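Local atomic coordinates of hypothetical protein Atu0492 (Agrobacterium tumefaciens, PDB entry 2GMY), a protein that is of unknown function but, as a putative AhpD of the carboxymuconolactone decarboxylase family, probably takes part in antioxidant defence. Residues A[40-45]-A[129-134]; A[89-94]-A[106-111]. All coordinates share one frame; numbering follows the deposited sequence.

Contact 1: A[40-45]-A[129-134]; sequences LRASII and AINTWN
Asn134 turns the outer end of its flat carboxamide to the 40-45 helix, where OD1 meets Ser43 OG at 3.0 Å and ND2 comes to 3.4 Å from Ser43 CA. The guanidinium of Arg41, away from this interface, has one face covered by CG1 of Ile45, one turn along its own helix. A helical serine can give its single proton to its own backbone or across an interface, and Ser43 illustrates the choice: Lys39 O is the stronger partner, and the bond to Asn134 OD1 is not settled. Beside the polar pair, Ala42 CB meets Ile130 CG2 at 3.5 Å. Chi1 of Ile130 (-175°) sends CG1 to 3.5 Å from Ser43 OG, and chi2 (60°) then brings CD1 equally close to that oxygen. Asn131 only grazes Ala42; its amide is engaged by Ile127 O, Thr96, Asn46 and Arg135. The small Ala42 and Ser43 face 129-134, with the segment axes 9.3 Å apart and crossing at -39°. On helix 49-61, Cys51 touches Ser43 and Asn134, and His55 touches Ile130; Asn134 also touches Cys48 in the loop just before. Cys48, Cys51 and His55 fit the Cys-X-X-Cys-X-X-X-His pattern that forms the redox centre in AhpD relatives, so the contact is consistent with an inner wall of an AhpD-like helical active site.

Contact 2: A[89-94]-A[106-111]; sequences LGWVDA and DAFETL
Trp91 and Leu111 cross at about a right angle, and the Leu111 touch on the ring is made by one methyl, CD2. A methyl over an indole face is the classic CH-pi geometry, and here CD2 sits 3.5 Å from the centroid of the five-membered ring of Trp91, 8° off the normal. Chi1 of Trp91 (-170°, anti to the backbone N) places CG, the ring atom 3.6 Å from Leu111 CD2. Phe108 approaches differently. Its side chain runs beside that of Trp91 and points the same way, the two six-membered rings inclined at 52° with centroids 5.5 Å apart, so the pair is oblique; the closest atoms are Trp91 CH2 and Phe108 CD1, at 3.6 Å. The backbone C of Ala107 lies 4.1 Å from Trp91 CE3, while Ala107 CB meets Ala94 CB at 4.2 Å. The small Ala94 and Ala107 are in keeping with axes 8.8 Å apart. Trp91 NE1 hydrogen-bonds to Thr124 OG1 on helix 117-139. Helices 83-96 and 105-114 run roughly antiparallel, with helix 117-139 packed against both through Ile123 and Ile127 on Trp91 and Ile120 on Leu111, and a second subunit touching Trp91 and Phe108.

Followed from the N terminus, the chain enters contact 1 on helix 32-45, runs past Cys48 and through helix 49-61, which carries Cys51, and reaches contact 2 on helix 83-96. Eleven residues later, past the short helix 98-101, helix 105-114 returns to close this small loop. Helix 117-139 follows directly and closes the long loop of contact 1, which spans 83 residues and encloses contact 2 entirely; the two do not cross. The centres lie about 16 Å apart, yet a salt bridge joins them, Arg41 NE to Asp93 OD1 at 2.7 Å, tying helix 32-45 to helix 83-96. Both contacts also touch the second subunit.

Contact 1: A[40-45]-A[129-134]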
loop_
_atom_site.group_PDB
_atom_site.type_symbol
_atom_site.label_atom_id
_atom_site.label_comp_id
_atom_site.label_asym_id
_atom_site.label_seq_id
_atom_site.Cartn_x
_atom_site.Cartn_y
_atom_site.Cartn_z
ATOM N N LEU A 40 9.296 -15.463 15.481
ATOM C CA LEU A 40 9.408 -14.088 15.968
ATOM C C LEU A 40 9.191 -13.110 14.822
ATOM O O LEU A 40 8.394 -12.170 14.936
ATOM C CB LEU A 40 10.761 -13.856 16.654
ATOM C CG LEU A 40 11.016 -12.438 17.184
ATOM C CD1 LEU A 40 9.915 -11.974 18.144
ATOM C CD2 LEU A 40 12.367 -12.406 17.855
ATOM N N ARG A 41 9.864 -13.344 13.704
ATOM C CA ARG A 41 9.749 -12.397 12.581
ATOM C C ARG A 41 8.329 -12.311 12.018
ATOM O O ARG A 41 7.799 -11.200 11.841
ATOM C CB ARG A 41 10.758 -12.711 11.468
ATOM C CG ARG A 41 10.663 -11.767 10.268
ATOM C CD ARG A 41 10.915 -10.300 10.626
ATOM N NE ARG A 41 10.625 -9.486 9.443
ATOM C CZ ARG A 41 10.496 -8.165 9.457
ATOM N NH1 ARG A 41 10.661 -7.480 10.595
ATOM N NH2 ARG A 41 10.211 -7.530 8.322
ATOM N N ALA A 42 7.694 -13.462 11.776
ATOM C CA ALA A 42 6.329 -13.460 11.238
ATOM C C ALA A 42 5.374 -12.770 12.209
ATOM O O ALA A 42 4.489 -12.011 11.797
ATOM C CB ALA A 42 5.865 -14.881 10.911
ATOM N N SER A 43 5.567 -13.032 13.504
ATOM C CA SER A 43 4.717 -12.404 14.520
ATOM C C SER A 43 4.845 -10.876 14.535
ATOM O O SER A 43 3.844 -10.167 14.691
ATOM C CB SER A 43 5.019 -12.988 15.902
ATOM O OG SER A 43 4.722 -14.375 15.915
ATOM N N ILE A 44 6.065 -10.373 14.357
ATOM C CA ILE A 44 6.268 -8.931 14.268
ATOM C C ILE A 44 5.514 -8.382 13.040
ATOM O O ILE A 44 4.767 -7.392 13.139
ATOM C CB ILE A 44 7.752 -8.580 14.216
ATOM C CG1 ILE A 44 8.407 -8.883 15.568
ATOM C CG2 ILE A 44 7.951 -7.102 13.884
ATOM C CD1 ILE A 44 9.944 -8.945 15.510
ATOM N N ILE A 45 5.692 -9.022 11.889
ATOM C CA ILE A 45 5.038 -8.535 10.666
ATOM C C ILE A 45 3.536 -8.467 10.862
ATOM O O ILE A 45 2.870 -7.490 10.466
ATOM C CB ILE A 45 5.357 -9.451 9.477
ATOM C CG1 ILE A 45 6.846 -9.360 9.139
ATOM C CG2 ILE A 45 4.495 -9.088 8.272
ATOM C CD1 ILE A 45 7.303 -10.386 8.123
ATOM N N ALA A 129 2.372 -22.214 9.884
ATOM C CA ALA A 129 1.913 -22.459 11.250
ATOM C C ALA A 129 1.877 -21.179 12.096
ATOM O O ALA A 129 0.867 -20.888 12.740
ATOM C CB ALA A 129 2.755 -23.540 11.922
ATOM N N ILE A 130 2.948 -20.387 12.074
ATOM C CA ILE A 130 2.933 -19.172 12.894
ATOM C C ILE A 130 1.909 -18.193 12.333
ATOM O O ILE A 130 1.240 -17.492 13.081
ATOM C CB ILE A 130 4.344 -18.535 13.065
ATOM C CG1 ILE A 130 4.286 -17.336 14.027
ATOM C CG2 ILE A 130 4.971 -18.212 11.723
ATOM C CD1 ILE A 130 3.780 -17.692 15.454
ATOM N N ASN A 131 1.751 -18.182 11.009
ATOM C CA ASN A 131 0.757 -17.296 10.414
ATOM C C ASN A 131 -0.671 -17.642 10.874
ATOM O O ASN A 131 -1.532 -16.762 10.988
ATOM C CB ASN A 131 0.882 -17.285 8.890
ATOM C CG ASN A 131 1.802 -16.183 8.420
ATOM O OD1 ASN A 131 1.377 -15.043 8.218
ATOM N ND2 ASN A 131 3.085 -16.502 8.283
ATOM N N THR A 132 -0.896 -18.926 11.169
ATOM C CA THR A 132 -2.164 -19.376 11.731
ATOM C C THR A 132 -2.297 -18.911 13.189
ATOM O O THR A 132 -3.312 -18.310 13.562
ATOM C CB THR A 132 -2.321 -20.897 11.581
ATOM O OG1 THR A 132 -2.515 -21.197 10.186
ATOM C CG2 THR A 132 -3.541 -21.400 12.358
ATOM N N TRP A 133 -1.287 -19.174 14.013
ATOM C CA TRP A 133 -1.342 -18.711 15.408
ATOM C C TRP A 133 -1.540 -17.195 15.486
ATOM O O TRP A 133 -2.329 -16.709 16.299
ATOM C CB TRP A 133 -0.077 -19.088 16.177
ATOM C CG TRP A 133 0.040 -20.530 16.534
ATOM C CD1 TRP A 133 1.009 -21.399 16.117
ATOM C CD2 TRP A 133 -0.817 -21.273 17.414
ATOM N NE1 TRP A 133 0.801 -22.643 16.678
ATOM C CE2 TRP A 133 -0.313 -22.592 17.475
ATOM C CE3 TRP A 133 -1.966 -20.951 18.152
ATOM C CZ2 TRP A 133 -0.922 -23.603 18.256
ATOM C CZ3 TRP A 133 -2.575 -21.950 18.922
ATOM C CH2 TRP A 133 -2.051 -23.259 18.966
ATOM N N ASN A 134 -0.822 -16.440 14.654
ATOM C CA ASN A 134 -0.989 -14.972 14.642
ATOM C C ASN A 134 -2.433 -14.550 14.347
ATOM O O ASN A 134 -2.963 -13.610 14.958
ATOM C CB ASN A 134 -0.064 -14.317 13.623
ATOM C CG ASN A 134 1.426 -14.461 13.961
ATOM O OD1 ASN A 134 1.837 -14.761 15.107
ATOM N ND2 ASN A 134 2.249 -14.216 12.960
#

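Contact 2: A[89-94]-A[106-111]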
loop_
_atom_site.group_PDB
_atom_site.type_symbol
_atom_site.label_atom_id
_atom_site.label_comp_id
_atom_site.label_asym_id
_atom_site.label_seq_id
_atom_site.Cartn_x
_atom_site.Cartn_y
_atom_site.Cartn_z
ATOM N N LEU A 89 15.155 -14.937 6.647
ATOM C CA LEU A 89 14.322 -13.750 6.934
ATOM C C LEU A 89 13.637 -13.211 5.672
ATOM O O LEU A 89 12.451 -12.864 5.694
ATOM C CB LEU A 89 15.165 -12.660 7.599
ATOM C CG LEU A 89 15.481 -12.931 9.070
ATOM C CD1 LEU A 89 16.723 -12.176 9.524
ATOM C CD2 LEU A 89 14.272 -12.608 9.963
ATOM N N GLY A 90 14.375 -13.160 4.563
ATOM C CA GLY A 90 13.786 -12.718 3.284
ATOM C C GLY A 90 12.582 -13.559 2.887
ATOM O O GLY A 90 11.567 -13.039 2.374
ATOM N N TRP A 91 12.677 -14.865 3.147
ATOM C CA TRP A 91 11.603 -15.789 2.802
ATOM C C TRP A 91 10.453 -15.678 3.793
ATOM O O TRP A 91 9.273 -15.686 3.398
ATOM C CB TRP A 91 12.139 -17.211 2.772
ATOM C CG TRP A 91 11.208 -18.236 2.209
ATOM C CD1 TRP A 91 10.704 -19.332 2.865
ATOM C CD2 TRP A 91 10.688 -18.306 0.869
ATOM N NE1 TRP A 91 9.916 -20.076 2.023
ATOM C CE2 TRP A 91 9.883 -19.471 0.794
ATOM C CE3 TRP A 91 10.825 -17.506 -0.268
ATOM C CZ2 TRP A 91 9.211 -19.848 -0.379
ATOM C CZ3 TRP A 91 10.158 -17.889 -1.446
ATOM C CH2 TRP A 91 9.369 -19.053 -1.482
ATOM N N VAL A 92 10.779 -15.580 5.081
ATOM C CA VAL A 92 9.724 -15.336 6.068
ATOM C C VAL A 92 8.906 -14.097 5.689
ATOM O O VAL A 92 7.670 -14.131 5.695
ATOM C CB VAL A 92 10.292 -15.213 7.490
ATOM C CG1 VAL A 92 9.210 -14.772 8.479
ATOM C CG2 VAL A 92 10.895 -16.540 7.918
ATOM N N ASP A 93 9.596 -13.011 5.355
ATOM C CA ASP A 93 8.915 -11.783 4.950
ATOM C C ASP A 93 8.053 -11.994 3.693
ATOM O O ASP A 93 6.861 -11.642 3.688
ATOM C CB ASP A 93 9.949 -10.686 4.704
ATOM C CG ASP A 93 10.547 -10.148 5.994
ATOM O OD1 ASP A 93 10.385 -10.787 7.054
ATOM O OD2 ASP A 93 11.182 -9.072 5.936
ATOM N N ALA A 94 8.641 -12.577 2.649
ATOM C CA ALA A 94 7.941 -12.721 1.360
ATOM C C ALA A 94 6.694 -13.591 1.486
ATOM O O ALA A 94 5.634 -13.291 0.911
ATOM C CB ALA A 94 8.891 -13.292 0.288
ATOM N N ASP A 106 13.807 -13.986 -6.581
ATOM C CA ASP A 106 15.042 -13.595 -5.891
ATOM C C ASP A 106 15.083 -14.115 -4.454
ATOM O O ASP A 106 16.085 -14.701 -4.028
ATOM C CB ASP A 106 15.250 -12.079 -5.932
ATOM C CG ASP A 106 15.647 -11.576 -7.320
ATOM O OD1 ASP A 106 15.869 -12.401 -8.245
ATOM O OD2 ASP A 106 15.749 -10.335 -7.489
ATOM N N ALA A 107 13.983 -13.914 -3.719
ATOM C CA ALA A 107 13.858 -14.421 -2.351
ATOM C C ALA A 107 13.982 -15.952 -2.277
ATOM O O ALA A 107 14.627 -16.493 -1.367
ATOM C CB ALA A 107 12.539 -13.960 -1.734
ATOM N N PHE A 108 13.385 -16.648 -3.240
ATOM C CA PHE A 108 13.468 -18.100 -3.249
ATOM C C PHE A 108 14.892 -18.571 -3.582
ATOM O O PHE A 108 15.397 -19.518 -2.966
ATOM C CB PHE A 108 12.461 -18.697 -4.234
ATOM C CG PHE A 108 12.458 -20.193 -4.233
ATOM C CD1 PHE A 108 12.019 -20.897 -3.118
ATOM C CD2 PHE A 108 12.954 -20.902 -5.330
ATOM C CE1 PHE A 108 12.033 -22.294 -3.097
ATOM C CE2 PHE A 108 12.964 -22.298 -5.326
ATOM C CZ PHE A 108 12.519 -22.997 -4.201
ATOM N N GLU A 109 15.534 -17.906 -4.547
ATOM C CA GLU A 109 16.899 -18.260 -4.962
ATOM C C GLU A 109 17.890 -18.131 -3.797
ATOM O O GLU A 109 18.756 -18.989 -3.582
ATOM C CB GLU A 109 17.345 -17.369 -6.131
ATOM C CG GLU A 109 18.730 -17.698 -6.657
ATOM C CD GLU A 109 19.214 -16.744 -7.740
ATOM O OE1 GLU A 109 18.697 -15.602 -7.843
ATOM O OE2 GLU A 109 20.141 -17.135 -8.476
ATOM N N THR A 110 17.769 -17.032 -3.062
ATOM C CA THR A 110 18.638 -16.776 -1.918
ATOM C C THR A 110 18.410 -17.837 -0.836
ATOM O O THR A 110 19.356 -18.340 -0.226
ATOM C CB THR A 110 18.384 -15.352 -1.405
ATOM O OG1 THR A 110 18.675 -14.426 -2.468
ATOM C CG2 THR A 110 19.234 -15.031 -0.196
ATOM N N LEU A 111 17.149 -18.200 -0.618
ATOM C CA LEU A 111 16.829 -19.266 0.330
ATOM C C LEU A 111 17.463 -20.593 -0.093
ATOM O O LEU A 111 18.080 -21.291 0.728
ATOM C CB LEU A 111 15.311 -19.400 0.475
ATOM C CG LEU A 111 14.846 -20.443 1.503
ATOM C CD1 LEU A 111 15.008 -19.945 2.929
ATOM C CD2 LEU A 111 13.408 -20.858 1.213
#